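Local coordinates for protein nonribosomal peptide synthase (Streptomyces sp. MJ635-86F5, PDB 5JJP) that probably activates an aliphatic beta-amino acid as its adenylate at the expense of ATP, as an adenylation enzyme of the ANL superfamily, at residues A[356-359]-A[360-364]; A[383-387]-A[388-392]; A[96-99]-A[100-104]; A[314-317]-A[318-322]. All coordinates share one frame; numbering follows the deposited sequence.

Interaction 1: A[356-359]-A[360-364]; sequences GYAH and HGAEM
The methyl group of Ala362 sits over one face of the His359 imidazole. Its CB is 4.2 Å from the centroid of the His359 ring and 16° off the ring normal, a CH-pi contact displaced toward the rim. The ring arrives there because His359 CG is placed between the backbone N and the carbonyl carbon (chi1 61°), which swings the imidazole beside the chain that follows. ND1 of His359 then donates to His360 O at 2.9 Å. This oxygen lies close to the imidazole plane, yet the donor stands above the carbonyl plane of His360, 47° out of it, away from the lone-pair directions. The backbone bend is a type II beta turn from His359 to Ala362, closed by Ala362 N and His359 O at 2.9 Å, with Gly361 at positive phi in its third position; it leads into strand 363-367.

Ala358 CB points at the residues following the turn, 3.8 Å from Ala362 CB and 3.9 Å from Met364 CG. Met364, extended beyond CG, reaches back to Gly356, its CE 3.7 Å from Gly356 O. Nearby, one water accepts from both Ala358 N and Met364 N, linking backbone amides that do not pair directly. The donating ND1, together with a buried NE2 that has no partner in the model, is consistent with a neutral His359 protonated on ND1.

Interaction 2: A[383-387]-A[388-392]; sequences IYLRS and PALFS
A turn at the end of strand 381-386 holds this contact, with the Ser387 side chain accepting from Ala389. Ser387 to Leu390 form a type I beta turn, and within it Ser387 OG takes the backbone N-H of Ala389 at 2.9 Å; the N-H...O angle of 160° marks the bond as nearly straight. The hydroxyl can reach forward because OG lies anti to the backbone N and beside the carbonyl carbon (chi1 170°). Pro388, which has no N-H, sits between the acceptor and the donor.

The Leu390 side chain returns toward the residues before the turn. Its CG rests 3.3 Å from Ser387 O, while its CD1 is 3.8 Å from Leu385 O. The two leucines run past each other in opposite directions and touch through CD2 of each, 3.9 Å apart for Leu385 CD2 and Leu390 CD2. Outside the turn, Leu390 leans on Phe419 of strand 417-427, and Leu385 packs on Met364 of strand 363-367, which ties the apolar side of the bend to the antiparallel sheet. A serine side chain accepting the amide of the second residue after it is the signature of an ST turn, placed here where the chain leaves a sheet strand.

Interaction 3: A[96-99]-A[100-104]; sequences DAVA and AFLAC
One face of the Phe101 ring looks onto the carbonyl of Val98, with Val98 O 3.7 Å above the ring plane and offset toward its rim. Ala97 O approaches obliquely, 3.5 Å from Phe101 CD1. The placement follows from chi1 of 79°, which sets CG between the backbone N and the carbonyl carbon. That rotamer is uncommon in helices because it presses the ring back on the carbonyl three residues earlier, exactly the neighbour found here.

Val98 and Phe101 lie side by side and point the same way: CG1 of Val98 touches Phe101 CZ at 3.8 Å, and CG2 lies alongside CE1. Leu102 comes from the next position, with its CG 3.4 Å from Val98 O, the same oxygen that accepts Leu102 N at 2.9 Å. This bond is nearly straight at the hydrogen (170°). The same i to i+4 pattern is repeated by Ala100 on Asp96, Phe101 on Ala97 and Ala103 on Ala99.

Phe101 also rests on Leu89 of strand 87-90 and on Leu235 of helix 232-243, whereas Ala99 and Ala103 meet Tyr72 of helix 62-77. A helix buried on several sides in this way, joining strand 87-90 to the parallel neighbour 111-114, is the connecting helix of a beta-alpha-beta crossover.

Interaction 4: A[314-317]-A[318-322]; sequences RELQ and GLLPG
Leu316 and Leu320, one helical turn apart, meet with different first torsions. In Leu316, CG is anti to the backbone N (chi1 -177°), whereas in Leu320 it is anti to the carbonyl carbon (chi1 -71°), and the side chains cross obliquely with Leu316 CD1 3.7 Å from Leu320 CD1. Both rest on Ile301 of strand 300-304. Leu319 turns to another flank, its CG 3.6 Å from Glu315 O and its side chain on Ile285 and Val292.

The segment is the C-terminal end of helix 310-319, the helical element of a beta-alpha-beta unit between strands 300-304 and 324-329. Regular i to i+4 bonds run up to this point, Gly318 N to Arg314 O at 2.9 Å and Leu319 N to Glu315 O at 3.0 Å. At Leu320, the first residue to leave helical backbone angles, the amide is shared: it donates to Leu316 O at 2.9 Å and, weakly, to Gln317 O at 3.1 Å. Pro321 follows without an N-H, so the helical pattern cannot continue through it. Gln317 extends beyond CG to the loop after strand 338-341, where its NE2 donates to Pro343 O and its OE1 accepts a weak bond from Leu346 N.

In the fold
Interactions 1 and 2 form one neighbourhood, with centres 10 Å apart. Strands 363-367 and 381-386 are antiparallel neighbours in the same sheet, and Glu363 O lies 2.8 Å from Arg386 N, a probable hydrogen bond joining them; Ala362 CB packs 3.5 Å from Arg386 O. Interactions 3 and 4 instead belong to connecting helices of two different mixed sheets, and their centres lie 37 Å apart on opposite sides of the chain's centre. Neither touches interaction 1 or 2: the nearest atoms of interactions 1 and 4, and likewise of interactions 2 and 3, are about 15 Å apart. The contacts therefore fall in three separate places: the antiparallel sheet and one connecting helix on each of the two mixed sheets.

Interaction 1: A[356-359]-A[360-364]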
ATOM      1  N   GLY A 356      17.080   7.499  -7.485  1.00 25.59           N
ATOM      2  CA  GLY A 356      18.006   7.130  -6.438  1.00 26.02           C
ATOM      3  C   GLY A 356      18.413   5.691  -6.466  1.00 25.35           C
ATOM      4  O   GLY A 356      18.628   5.137  -7.535  1.00 25.72           O
ATOM      5  N   TYR A 357      18.579   5.112  -5.278  1.00 28.03           N
ATOM      6  CA  TYR A 357      18.894   3.693  -5.106  1.00 30.61           C
ATOM      7  C   TYR A 357      17.697   2.984  -4.541  1.00 27.57           C
ATOM      8  O   TYR A 357      16.909   3.596  -3.841  1.00 25.50           O
ATOM      9  CB  TYR A 357      20.028   3.490  -4.096  1.00 37.15           C
ATOM     10  CG  TYR A 357      21.318   4.255  -4.381  1.00 40.38           C
ATOM     11  CD1 TYR A 357      22.192   3.824  -5.369  1.00 43.52           C
ATOM     12  CD2 TYR A 357      21.671   5.366  -3.619  1.00 43.46           C
ATOM     13  CE1 TYR A 357      23.360   4.493  -5.634  1.00 47.97           C
ATOM     14  CE2 TYR A 357      22.857   6.039  -3.845  1.00 46.52           C
ATOM     15  CZ  TYR A 357      23.694   5.608  -4.868  1.00 51.37           C
ATOM     16  OH  TYR A 357      24.875   6.265  -5.124  1.00 47.46           O
ATOM     17  N   ALA A 358      17.541   1.701  -4.848  1.00 25.21           N
ATOM     18  CA  ALA A 358      16.471   0.923  -4.238  1.00 26.24           C
ATOM     19  C   ALA A 358      16.460   1.113  -2.727  1.00 25.62           C
ATOM     20  O   ALA A 358      17.461   1.457  -2.156  1.00 26.72           O
ATOM     21  CB  ALA A 358      16.626  -0.536  -4.567  1.00 25.19           C
ATOM     22  N   HIS A 359      15.319   0.902  -2.082  1.00 29.64           N
ATOM     23  CA  HIS A 359      15.202   1.101  -0.613  1.00 28.98           C
ATOM     24  C   HIS A 359      16.011   0.053   0.091  1.00 30.40           C
ATOM     25  O   HIS A 359      16.415  -0.945  -0.514  1.00 29.42           O
ATOM     26  CB  HIS A 359      13.752   1.021  -0.110  1.00 30.43           C
ATOM     27  CG  HIS A 359      13.095  -0.306  -0.353  1.00 31.23           C
ATOM     28  ND1 HIS A 359      13.351  -1.418   0.427  1.00 32.97           N
ATOM     29  CD2 HIS A 359      12.180  -0.687  -1.269  1.00 30.70           C
ATOM     30  CE1 HIS A 359      12.616  -2.429  -0.004  1.00 35.65           C
ATOM     31  NE2 HIS A 359      11.889  -2.009  -1.026  1.00 36.73           N
ATOM     32  N   HIS A 360      16.209   0.272   1.382  1.00 28.83           N
ATOM     33  CA  HIS A 360      17.121  -0.512   2.145  1.00 28.59           C
ATOM     34  C   HIS A 360      16.680  -1.996   2.022  1.00 29.17           C
ATOM     35  O   HIS A 360      15.476  -2.329   2.161  1.00 31.94           O
ATOM     36  CB  HIS A 360      17.111   0.008   3.560  1.00 27.05           C
ATOM     37  CG  HIS A 360      18.070  -0.682   4.442  1.00 34.08           C
ATOM     38  ND1 HIS A 360      17.757  -1.862   5.094  1.00 38.26           N
ATOM     39  CD2 HIS A 360      19.351  -0.396   4.758  1.00 37.27           C
ATOM     40  CE1 HIS A 360      18.814  -2.271   5.773  1.00 41.84           C
ATOM     41  NE2 HIS A 360      19.792  -1.399   5.585  1.00 39.99           N
ATOM     42  N   GLY A 361      17.631  -2.883   1.741  1.00 26.02           N
ATOM     43  CA  GLY A 361      17.307  -4.293   1.566  1.00 25.26           C
ATOM     44  C   GLY A 361      17.002  -4.744   0.138  1.00 24.19           C
ATOM     45  O   GLY A 361      16.703  -5.917  -0.082  1.00 23.12           O
ATOM     46  N   ALA A 362      17.026  -3.816  -0.808  1.00 22.01           N
ATOM     47  CA  ALA A 362      16.752  -4.113  -2.208  1.00 22.61           C
ATOM     48  C   ALA A 362      17.850  -3.534  -3.058  1.00 22.98           C
ATOM     49  O   ALA A 362      18.680  -2.783  -2.547  1.00 23.66           O
ATOM     50  CB  ALA A 362      15.431  -3.516  -2.628  1.00 22.75           C
ATOM     51  N   GLU A 363      17.837  -3.846  -4.352  1.00 24.14           N
ATOM     52  CA  GLU A 363      18.799  -3.293  -5.302  1.00 24.83           C
ATOM     53  C   GLU A 363      18.194  -3.265  -6.699  1.00 27.53           C
ATOM     54  O   GLU A 363      17.530  -4.216  -7.161  1.00 22.51           O
ATOM     55  CB  GLU A 363      20.067  -4.140  -5.308  1.00 27.85           C
ATOM     56  CG  GLU A 363      21.303  -3.517  -5.962  1.00 28.18           C
ATOM     57  CD  GLU A 363      22.349  -4.595  -6.241  1.00 30.80           C
ATOM     58  OE1 GLU A 363      22.168  -5.355  -7.229  1.00 33.43           O
ATOM     59  OE2 GLU A 363      23.341  -4.707  -5.470  1.00 31.33           O
ATOM     60  N   MET A 364      18.439  -2.169  -7.413  1.00 28.29           N
ATOM     61  CA  MET A 364      17.979  -2.100  -8.789  1.00 26.64           C
ATOM     62  C   MET A 364      19.091  -1.574  -9.650  1.00 28.20           C
ATOM     63  O   MET A 364      19.920  -0.793  -9.198  1.00 24.81           O
ATOM     64  CB  MET A 364      16.732  -1.243  -8.918  1.00 23.69           C
ATOM     65  CG  MET A 364      16.872   0.157  -8.392  1.00 21.82           C
ATOM     66  SD  MET A 364      15.321   1.091  -8.540  1.00 18.40           S
ATOM     67  CE  MET A 364      15.963   2.675  -8.085  1.00 21.73           C
TER
HETATM   68  O   HOH W   1      19.413   0.328  -6.046  1.00 22.78           O
HETATM   69  O   HOH W   2      19.573   0.003  -1.376  1.00 35.68           O

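Interaction 2: A[383-387]-A[388-392]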
ATOM      1  N   ILE A 383      15.023  -1.305 -16.041  1.00 21.17           N
ATOM      2  CA  ILE A 383      15.294  -1.539 -14.594  1.00 21.72           C
ATOM      3  C   ILE A 383      14.865  -2.950 -14.228  1.00 20.15           C
ATOM      4  O   ILE A 383      13.746  -3.323 -14.515  1.00 21.53           O
ATOM      5  CB  ILE A 383      14.563  -0.562 -13.646  1.00 20.75           C
ATOM      6  CG1 ILE A 383      14.975   0.877 -13.916  1.00 23.32           C
ATOM      7  CG2 ILE A 383      14.874  -0.886 -12.194  1.00 20.70           C
ATOM      8  CD1 ILE A 383      14.013   1.897 -13.316  1.00 24.80           C
ATOM      9  N   TYR A 384      15.816  -3.726 -13.694  1.00 20.84           N
ATOM     10  CA  TYR A 384      15.576  -5.008 -13.022  1.00 20.61           C
ATOM     11  C   TYR A 384      15.695  -4.794 -11.501  1.00 20.76           C
ATOM     12  O   TYR A 384      16.680  -4.254 -11.022  1.00 17.00           O
ATOM     13  CB  TYR A 384      16.587  -6.069 -13.409  1.00 20.63           C
ATOM     14  CG  TYR A 384      16.453  -6.643 -14.814  1.00 22.45           C
ATOM     15  CD1 TYR A 384      16.024  -5.858 -15.896  1.00 23.31           C
ATOM     16  CD2 TYR A 384      16.851  -7.947 -15.078  1.00 24.01           C
ATOM     17  CE1 TYR A 384      15.960  -6.386 -17.190  1.00 25.63           C
ATOM     18  CE2 TYR A 384      16.786  -8.495 -16.354  1.00 25.32           C
ATOM     19  CZ  TYR A 384      16.360  -7.712 -17.410  1.00 27.57           C
ATOM     20  OH  TYR A 384      16.279  -8.238 -18.664  1.00 26.94           O
ATOM     21  N   LEU A 385      14.645  -5.219 -10.758  1.00 21.35           N
ATOM     22  CA  LEU A 385      14.581  -5.041  -9.298  1.00 18.83           C
ATOM     23  C   LEU A 385      14.827  -6.370  -8.574  1.00 16.76           C
ATOM     24  O   LEU A 385      14.145  -7.358  -8.790  1.00 15.12           O
ATOM     25  CB  LEU A 385      13.253  -4.447  -8.923  1.00 18.40           C
ATOM     26  CG  LEU A 385      12.943  -4.249  -7.453  1.00 19.06           C
ATOM     27  CD1 LEU A 385      13.765  -3.169  -6.774  1.00 18.12           C
ATOM     28  CD2 LEU A 385      11.477  -3.891  -7.372  1.00 18.94           C
ATOM     29  N   ARG A 386      15.853  -6.364  -7.736  1.00 15.72           N
ATOM     30  CA  ARG A 386      16.201  -7.450  -6.892  1.00 15.58           C
ATOM     31  C   ARG A 386      15.696  -7.052  -5.489  1.00 17.26           C
ATOM     32  O   ARG A 386      16.180  -6.097  -4.901  1.00 16.85           O
ATOM     33  CB  ARG A 386      17.719  -7.611  -6.893  1.00 15.95           C
ATOM     34  CG  ARG A 386      18.251  -8.749  -6.057  1.00 15.72           C
ATOM     35  CD  ARG A 386      19.763  -8.726  -6.002  1.00 17.01           C
ATOM     36  NE  ARG A 386      20.360  -8.692  -7.344  1.00 18.93           N
ATOM     37  CZ  ARG A 386      20.650  -9.791  -8.050  1.00 19.06           C
ATOM     38  NH1 ARG A 386      20.401 -11.007  -7.581  1.00 17.18           N
ATOM     39  NH2 ARG A 386      21.206  -9.660  -9.222  1.00 21.77           N
ATOM     40  N   SER A 387      14.754  -7.806  -4.937  1.00 18.00           N
ATOM     41  CA  SER A 387      14.163  -7.432  -3.681  1.00 17.00           C
ATOM     42  C   SER A 387      13.366  -8.550  -3.030  1.00 16.24           C
ATOM     43  O   SER A 387      12.598  -9.234  -3.711  1.00 16.48           O
ATOM     44  CB  SER A 387      13.204  -6.255  -3.940  1.00 18.01           C
ATOM     45  OG  SER A 387      12.397  -5.955  -2.799  1.00 17.69           O
ATOM     46  N   PRO A 388      13.396  -8.605  -1.691  1.00 15.26           N
ATOM     47  CA  PRO A 388      12.505  -9.488  -0.985  1.00 15.41           C
ATOM     48  C   PRO A 388      11.015  -9.109  -1.027  1.00 14.56           C
ATOM     49  O   PRO A 388      10.158  -9.905  -0.652  1.00 13.49           O
ATOM     50  CB  PRO A 388      13.043  -9.410   0.455  1.00 15.85           C
ATOM     51  CG  PRO A 388      13.616  -8.045   0.591  1.00 14.90           C
ATOM     52  CD  PRO A 388      14.180  -7.763  -0.762  1.00 15.18           C
ATOM     53  N   ALA A 389      10.715  -7.906  -1.477  1.00 15.51           N
ATOM     54  CA  ALA A 389       9.340  -7.418  -1.546  1.00 15.35           C
ATOM     55  C   ALA A 389       8.579  -7.725  -2.829  1.00 15.03           C
ATOM     56  O   ALA A 389       7.443  -7.285  -2.996  1.00 18.66           O
ATOM     57  CB  ALA A 389       9.343  -5.938  -1.279  1.00 16.41           C
ATOM     58  N   LEU A 390       9.115  -8.555  -3.689  1.00 14.19           N
ATOM     59  CA  LEU A 390       8.429  -8.882  -4.930  1.00 14.06           C
ATOM     60  C   LEU A 390       7.181  -9.730  -4.749  1.00 13.87           C
ATOM     61  O   LEU A 390       7.107 -10.621  -3.877  1.00 11.38           O
ATOM     62  CB  LEU A 390       9.375  -9.586  -5.895  1.00 14.47           C
ATOM     63  CG  LEU A 390      10.583  -8.726  -6.321  1.00 16.12           C
ATOM     64  CD1 LEU A 390      11.609  -9.531  -7.066  1.00 16.73           C
ATOM     65  CD2 LEU A 390      10.144  -7.543  -7.159  1.00 16.49           C
ATOM     66  N   PHE A 391       6.187  -9.389  -5.592  1.00 14.20           N
ATOM     67  CA  PHE A 391       4.985 -10.189  -5.798  1.00 14.78           C
ATOM     68  C   PHE A 391       5.342 -11.636  -6.133  1.00 16.12           C
ATOM     69  O   PHE A 391       6.499 -11.932  -6.480  1.00 15.29           O
ATOM     70  CB  PHE A 391       4.080  -9.562  -6.862  1.00 14.63           C
ATOM     71  CG  PHE A 391       4.523  -9.788  -8.278  1.00 14.00           C
ATOM     72  CD1 PHE A 391       5.804  -9.418  -8.713  1.00 13.76           C
ATOM     73  CD2 PHE A 391       3.661 -10.367  -9.203  1.00 13.07           C
ATOM     74  CE1 PHE A 391       6.195  -9.612 -10.047  1.00 12.60           C
ATOM     75  CE2 PHE A 391       4.061 -10.564 -10.517  1.00 11.81           C
ATOM     76  CZ  PHE A 391       5.320 -10.216 -10.915  1.00 11.74           C
ATOM     77  N   SER A 392       4.407 -12.546  -5.897  1.00 16.18           N
ATOM     78  CA  SER A 392       4.654 -13.978  -6.117  1.00 17.31           C
ATOM     79  C   SER A 392       4.360 -14.410  -7.541  1.00 17.00           C
ATOM     80  O   SER A 392       4.810 -15.466  -7.963  1.00 15.50           O
ATOM     81  CB  SER A 392       3.792 -14.820  -5.188  1.00 18.31           C
ATOM     82  OG  SER A 392       4.127 -14.476  -3.851  1.00 21.48           O
TER

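Interaction 3: A[96-99]-A[100-104]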
ATOM      1  N   ASP A  96     -12.969   0.584  10.402  1.00 15.78           N
ATOM      2  CA  ASP A  96     -13.565  -0.756  10.263  1.00 18.35           C
ATOM      3  C   ASP A  96     -13.083  -1.536   9.028  1.00 16.91           C
ATOM      4  O   ASP A  96     -12.907  -2.775   9.101  1.00 18.65           O
ATOM      5  CB  ASP A  96     -15.085  -0.665  10.252  1.00 21.68           C
ATOM      6  CG  ASP A  96     -15.677  -0.464  11.662  1.00 23.61           C
ATOM      7  OD1 ASP A  96     -14.975  -0.832  12.648  1.00 25.63           O
ATOM      8  OD2 ASP A  96     -16.835   0.021  11.787  1.00 23.82           O
ATOM      9  N   ALA A  97     -12.795  -0.850   7.936  1.00 15.36           N
ATOM     10  CA  ALA A  97     -12.244  -1.520   6.754  1.00 15.89           C
ATOM     11  C   ALA A  97     -10.821  -2.008   7.062  1.00 16.09           C
ATOM     12  O   ALA A  97     -10.389  -3.078   6.605  1.00 13.87           O
ATOM     13  CB  ALA A  97     -12.201  -0.570   5.569  1.00 16.11           C
ATOM     14  N   VAL A  98     -10.117  -1.245   7.903  1.00 16.05           N
ATOM     15  CA  VAL A  98      -8.767  -1.681   8.313  1.00 16.52           C
ATOM     16  C   VAL A  98      -8.872  -2.938   9.189  1.00 16.52           C
ATOM     17  O   VAL A  98      -8.161  -3.922   8.977  1.00 18.05           O
ATOM     18  CB  VAL A  98      -8.006  -0.545   9.036  1.00 17.11           C
ATOM     19  CG1 VAL A  98      -6.655  -1.044   9.543  1.00 17.79           C
ATOM     20  CG2 VAL A  98      -7.827   0.664   8.125  1.00 15.74           C
ATOM     21  N   ALA A  99      -9.750  -2.907  10.199  1.00 16.01           N
ATOM     22  CA  ALA A  99      -9.990  -4.112  11.011  1.00 13.89           C
ATOM     23  C   ALA A  99     -10.324  -5.323  10.090  1.00 13.11           C
ATOM     24  O   ALA A  99      -9.817  -6.419  10.284  1.00 13.73           O
ATOM     25  CB  ALA A  99     -11.106  -3.887  11.989  1.00 13.02           C
ATOM     26  N   ALA A 100     -11.170  -5.106   9.097  1.00 13.08           N
ATOM     27  CA  ALA A 100     -11.527  -6.188   8.123  1.00 12.86           C
ATOM     28  C   ALA A 100     -10.345  -6.761   7.371  1.00 13.09           C
ATOM     29  O   ALA A 100     -10.212  -8.023   7.268  1.00 13.08           O
ATOM     30  CB  ALA A 100     -12.512  -5.693   7.122  1.00 12.56           C
ATOM     31  N   PHE A 101      -9.437  -5.890   6.906  1.00 13.06           N
ATOM     32  CA  PHE A 101      -8.303  -6.429   6.151  1.00 14.19           C
ATOM     33  C   PHE A 101      -7.300  -7.103   7.059  1.00 14.66           C
ATOM     34  O   PHE A 101      -6.753  -8.147   6.702  1.00 15.66           O
ATOM     35  CB  PHE A 101      -7.736  -5.467   5.097  1.00 14.70           C
ATOM     36  CG  PHE A 101      -6.826  -4.383   5.602  1.00 14.11           C
ATOM     37  CD1 PHE A 101      -7.103  -3.059   5.280  1.00 14.40           C
ATOM     38  CD2 PHE A 101      -5.617  -4.682   6.204  1.00 14.84           C
ATOM     39  CE1 PHE A 101      -6.279  -2.049   5.690  1.00 13.99           C
ATOM     40  CE2 PHE A 101      -4.753  -3.683   6.566  1.00 14.30           C
ATOM     41  CZ  PHE A 101      -5.088  -2.362   6.307  1.00 14.18           C
ATOM     42  N   LEU A 102      -7.170  -6.596   8.285  1.00 14.15           N
ATOM     43  CA  LEU A 102      -6.399  -7.275   9.278  1.00 14.05           C
ATOM     44  C   LEU A 102      -7.005  -8.660   9.622  1.00 13.82           C
ATOM     45  O   LEU A 102      -6.266  -9.641   9.883  1.00 13.21           O
ATOM     46  CB  LEU A 102      -6.245  -6.406  10.547  1.00 14.33           C
ATOM     47  CG  LEU A 102      -5.379  -5.175  10.432  1.00 14.65           C
ATOM     48  CD1 LEU A 102      -5.423  -4.366  11.735  1.00 14.92           C
ATOM     49  CD2 LEU A 102      -3.947  -5.541  10.110  1.00 13.85           C
ATOM     50  N   ALA A 103      -8.320  -8.728   9.719  1.00 13.32           N
ATOM     51  CA  ALA A 103      -8.936 -10.001  10.013  1.00 13.92           C
ATOM     52  C   ALA A 103      -8.623 -10.980   8.857  1.00 14.63           C
ATOM     53  O   ALA A 103      -8.195 -12.100   9.098  1.00 15.08           O
ATOM     54  CB  ALA A 103     -10.434  -9.847  10.189  1.00 14.32           C
ATOM     55  N   CYS A 104      -8.764 -10.527   7.614  1.00 14.03           N
ATOM     56  CA  CYS A 104      -8.427 -11.385   6.469  1.00 13.92           C
ATOM     57  C   CYS A 104      -6.970 -11.871   6.521  1.00 14.80           C
ATOM     58  O   CYS A 104      -6.711 -13.049   6.257  1.00 12.86           O
ATOM     59  CB  CYS A 104      -8.673 -10.670   5.142  1.00 13.43           C
ATOM     60  SG  CYS A 104     -10.431 -10.311   4.807  1.00 12.32           S
TER

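Interaction 4: A[314-317]-A[318-322]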
ATOM      1  N   ARG A 314       8.678  23.107  -7.195  1.00 31.17           N
ATOM      2  CA  ARG A 314       9.358  24.315  -6.734  1.00 35.64           C
ATOM      3  C   ARG A 314       8.376  25.292  -6.090  1.00 33.06           C
ATOM      4  O   ARG A 314       8.617  25.850  -5.027  1.00 35.30           O
ATOM      5  CB  ARG A 314      10.063  25.015  -7.913  1.00 36.33           C
ATOM      6  CG  ARG A 314      11.318  24.331  -8.433  1.00 37.38           C
ATOM      7  CD  ARG A 314      12.177  25.265  -9.305  1.00 36.01           C
ATOM      8  NE  ARG A 314      13.391  24.621  -9.809  1.00 34.51           N
ATOM      9  CZ  ARG A 314      13.487  23.912 -10.945  1.00 40.68           C
ATOM     10  NH1 ARG A 314      12.431  23.693 -11.720  1.00 41.55           N
ATOM     11  NH2 ARG A 314      14.653  23.366 -11.311  1.00 45.46           N
ATOM     12  N   GLU A 315       7.246  25.470  -6.748  1.00 34.44           N
ATOM     13  CA  GLU A 315       6.192  26.317  -6.234  1.00 36.01           C
ATOM     14  C   GLU A 315       5.756  25.790  -4.861  1.00 31.91           C
ATOM     15  O   GLU A 315       5.702  26.544  -3.873  1.00 28.50           O
ATOM     16  CB  GLU A 315       5.038  26.353  -7.235  1.00 41.76           C
ATOM     17  CG  GLU A 315       4.333  27.698  -7.362  1.00 47.01           C
ATOM     18  CD  GLU A 315       3.330  27.726  -8.520  1.00 54.31           C
ATOM     19  OE1 GLU A 315       2.281  28.398  -8.371  1.00 55.10           O
ATOM     20  OE2 GLU A 315       3.550  27.023  -9.541  1.00 55.79           O
ATOM     21  N   LEU A 316       5.514  24.484  -4.786  1.00 29.96           N
ATOM     22  CA  LEU A 316       5.128  23.834  -3.498  1.00 29.84           C
ATOM     23  C   LEU A 316       6.174  23.975  -2.393  1.00 29.81           C
ATOM     24  O   LEU A 316       5.813  24.374  -1.278  1.00 26.28           O
ATOM     25  CB  LEU A 316       4.770  22.354  -3.686  1.00 28.40           C
ATOM     26  CG  LEU A 316       4.277  21.596  -2.439  1.00 29.72           C
ATOM     27  CD1 LEU A 316       2.929  22.131  -1.974  1.00 29.27           C
ATOM     28  CD2 LEU A 316       4.179  20.092  -2.729  1.00 28.90           C
ATOM     29  N   GLN A 317       7.456  23.723  -2.707  1.00 28.16           N
ATOM     30  CA  GLN A 317       8.528  24.021  -1.745  1.00 30.88           C
ATOM     31  C   GLN A 317       8.480  25.463  -1.254  1.00 28.42           C
ATOM     32  O   GLN A 317       8.671  25.741  -0.065  1.00 33.16           O
ATOM     33  CB  GLN A 317       9.891  23.802  -2.369  1.00 33.63           C
ATOM     34  CG  GLN A 317      10.237  22.369  -2.630  1.00 37.22           C
ATOM     35  CD  GLN A 317      11.634  22.206  -3.195  1.00 41.71           C
ATOM     36  OE1 GLN A 317      12.003  22.824  -4.211  1.00 47.28           O
ATOM     37  NE2 GLN A 317      12.431  21.373  -2.538  1.00 44.72           N
ATOM     38  N   GLY A 318       8.271  26.375  -2.196  1.00 30.45           N
ATOM     39  CA  GLY A 318       8.142  27.813  -1.913  1.00 31.08           C
ATOM     40  C   GLY A 318       7.041  28.173  -0.939  1.00 31.88           C
ATOM     41  O   GLY A 318       7.227  28.985  -0.049  1.00 29.39           O
ATOM     42  N   LEU A 319       5.898  27.517  -1.066  1.00 32.47           N
ATOM     43  CA  LEU A 319       4.819  27.725  -0.108  1.00 32.55           C
ATOM     44  C   LEU A 319       5.048  26.989   1.213  1.00 31.86           C
ATOM     45  O   LEU A 319       4.506  27.400   2.233  1.00 32.07           O
ATOM     46  CB  LEU A 319       3.490  27.263  -0.698  1.00 31.98           C
ATOM     47  CG  LEU A 319       3.018  27.951  -1.974  1.00 31.65           C
ATOM     48  CD1 LEU A 319       1.826  27.205  -2.569  1.00 30.94           C
ATOM     49  CD2 LEU A 319       2.675  29.401  -1.676  1.00 30.43           C
ATOM     50  N   LEU A 320       5.829  25.909   1.192  1.00 28.43           N
ATOM     51  CA  LEU A 320       6.028  25.083   2.381  1.00 29.18           C
ATOM     52  C   LEU A 320       7.501  24.908   2.694  1.00 29.88           C
ATOM     53  O   LEU A 320       8.034  23.823   2.558  1.00 30.86           O
ATOM     54  CB  LEU A 320       5.362  23.720   2.183  1.00 29.43           C
ATOM     55  CG  LEU A 320       3.835  23.784   2.201  1.00 27.96           C
ATOM     56  CD1 LEU A 320       3.246  22.485   1.693  1.00 27.20           C
ATOM     57  CD2 LEU A 320       3.304  24.140   3.576  1.00 26.46           C
ATOM     58  N   PRO A 321       8.169  26.001   3.113  1.00 33.70           N
ATOM     59  CA  PRO A 321       9.605  25.913   3.435  1.00 32.01           C
ATOM     60  C   PRO A 321       9.843  25.070   4.674  1.00 27.99           C
ATOM     61  O   PRO A 321       8.993  25.018   5.560  1.00 29.10           O
ATOM     62  CB  PRO A 321       9.991  27.373   3.699  1.00 32.46           C
ATOM     63  CG  PRO A 321       8.709  28.038   4.125  1.00 32.34           C
ATOM     64  CD  PRO A 321       7.619  27.355   3.371  1.00 32.74           C
ATOM     65  N   GLY A 322      10.954  24.365   4.699  1.00 26.77           N
ATOM     66  CA  GLY A 322      11.328  23.508   5.841  1.00 23.88           C
ATOM     67  C   GLY A 322      10.507  22.231   6.020  1.00 23.79           C
ATOM     68  O   GLY A 322      10.447  21.678   7.115  1.00 21.92           O
TER